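Local coordinates for protein yopT (Bacillus subtilis, PDB 2DLB) that is of unknown function, is encoded by the SPbeta prophage and assembles as a homodimer, at residues 23-26 with 27-31. Numbering follows the deposited sequence.
Sequences PEVS and ETLVT
V25 and L29 meet one turn apart near the start of the alpha-helix 23-35, which follows the long strand 3-19. Their contact is light, CG1 of V25 lying 4.2 Å from CD1 of L29, and the turns are held together by their backbone hydrogen bonds. Four successive i to i+4 bonds satisfy the carbonyls of P23, E24, V25 and S26 with the amides of E27, T28, L29 and V30. The shortest runs 2.9 Å from E27 N to P23 O. The longest, from V30 N to S26 O, measures 3.1 Å. S22 OG, just before the helix, accepts a hydrogen bond from the amide of V25. The side chain of E27 leaves with CG anti to its carbonyl carbon (chi1 -68°), which lays CG 3.4 Å from P23 O. From there the chain runs extended, and OE2 is bonded to T67 OG1 of strand 52-69. On the buried side, S26 turns OG anti to its own amide (chi1 -176°), where it meets OD1 of N18 on strand 3-19 and ND2 of N6 of the second subunit, a polar link between helix, strand and dimer partner. V30, one turn on, is buried too and packs on L16 of strand 3-19 and on I8 of the second subunit. At the outer surface T28 OG1 lies 3.1 Å from E24 O, the acceptor of T28 N. Further along, E27 O is used twice: it accepts T31 N and T31 OG1, each at 2.8 Å, the two donors arriving from opposite faces of its plane, with the hydroxyl 41° out of that plane.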
loop_
_atom_site.group_PDB
_atom_site.type_symbol
_atom_site.label_atom_id
_atom_site.label_comp_id
_atom_site.label_asym_id
_atom_site.label_seq_id
_atom_site.Cartn_x
_atom_site.Cartn_y
_atom_site.Cartn_z
ATOM N N PRO A 23 -24.703 -5.114 3.904
ATOM C CA PRO A 23 -23.465 -4.527 3.353
ATOM C C PRO A 23 -23.079 -3.239 4.042
ATOM O O PRO A 23 -21.898 -2.899 4.114
ATOM C CB PRO A 23 -23.789 -4.364 1.856
ATOM C CG PRO A 23 -25.291 -4.184 1.822
ATOM C CD PRO A 23 -25.762 -5.173 2.875
ATOM N N GLU A 24 -24.063 -2.493 4.557
ATOM C CA GLU A 24 -23.759 -1.277 5.297
ATOM C C GLU A 24 -22.885 -1.585 6.522
ATOM O O GLU A 24 -21.888 -0.905 6.783
ATOM C CB GLU A 24 -25.021 -0.544 5.735
ATOM C CG GLU A 24 -25.843 0.043 4.622
ATOM C CD GLU A 24 -26.875 -0.759 3.909
ATOM O OE1 GLU A 24 -26.869 -2.004 4.027
ATOM O OE2 GLU A 24 -27.682 -0.137 3.166
ATOM N N VAL A 25 -23.225 -2.634 7.288
ATOM C CA VAL A 25 -22.457 -2.960 8.477
ATOM C C VAL A 25 -21.118 -3.495 8.028
ATOM O O VAL A 25 -20.084 -3.162 8.598
ATOM C CB VAL A 25 -23.198 -3.943 9.398
ATOM C CG1 VAL A 25 -22.241 -4.430 10.468
ATOM C CG2 VAL A 25 -24.465 -3.280 9.959
ATOM N N SER A 26 -21.065 -4.288 6.954
ATOM C CA SER A 26 -19.788 -4.765 6.414
ATOM C C SER A 26 -18.846 -3.620 6.108
ATOM O O SER A 26 -17.648 -3.646 6.448
ATOM C CB SER A 26 -20.037 -5.600 5.159
ATOM O OG SER A 26 -18.803 -6.137 4.684
ATOM N N GLU A 27 -19.394 -2.577 5.464
ATOM C CA GLU A 27 -18.600 -1.390 5.165
ATOM C C GLU A 27 -18.141 -0.627 6.398
ATOM O O GLU A 27 -16.998 -0.142 6.458
ATOM C CB GLU A 27 -19.323 -0.453 4.170
ATOM C CG GLU A 27 -19.446 -1.034 2.782
ATOM C CD GLU A 27 -19.974 -0.112 1.707
ATOM O OE1 GLU A 27 -20.488 0.963 2.058
ATOM O OE2 GLU A 27 -19.901 -0.474 0.501
ATOM N N THR A 28 -19.016 -0.483 7.405
ATOM C CA THR A 28 -18.603 0.176 8.650
ATOM C C THR A 28 -17.446 -0.560 9.288
ATOM O O THR A 28 -16.503 0.081 9.801
ATOM C CB THR A 28 -19.835 0.221 9.582
ATOM O OG1 THR A 28 -20.856 1.018 8.964
ATOM C CG2 THR A 28 -19.455 0.807 10.913
ATOM N N LEU A 29 -17.460 -1.894 9.282
ATOM C CA LEU A 29 -16.386 -2.695 9.869
ATOM C C LEU A 29 -15.064 -2.447 9.128
ATOM O O LEU A 29 -14.037 -2.220 9.756
ATOM C CB LEU A 29 -16.771 -4.171 9.872
ATOM C CG LEU A 29 -17.898 -4.661 10.787
ATOM C CD1 LEU A 29 -18.353 -6.076 10.436
ATOM C CD2 LEU A 29 -17.511 -4.691 12.249
ATOM N N VAL A 30 -15.068 -2.521 7.787
ATOM C CA VAL A 30 -13.879 -2.299 6.994
ATOM C C VAL A 30 -13.403 -0.877 7.165
ATOM O O VAL A 30 -12.187 -0.610 7.251
ATOM C CB VAL A 30 -14.165 -2.580 5.479
ATOM C CG1 VAL A 30 -13.125 -1.984 4.560
ATOM C CG2 VAL A 30 -14.349 -4.098 5.345
ATOM N N THR A 31 -14.308 0.104 7.235
ATOM C CA THR A 31 -13.924 1.505 7.402
ATOM C C THR A 31 -13.170 1.702 8.702
ATOM O O THR A 31 -12.144 2.367 8.750
ATOM C CB THR A 31 -15.161 2.404 7.320
ATOM O OG1 THR A 31 -15.692 2.313 5.977
ATOM C CG2 THR A 31 -14.796 3.852 7.590
#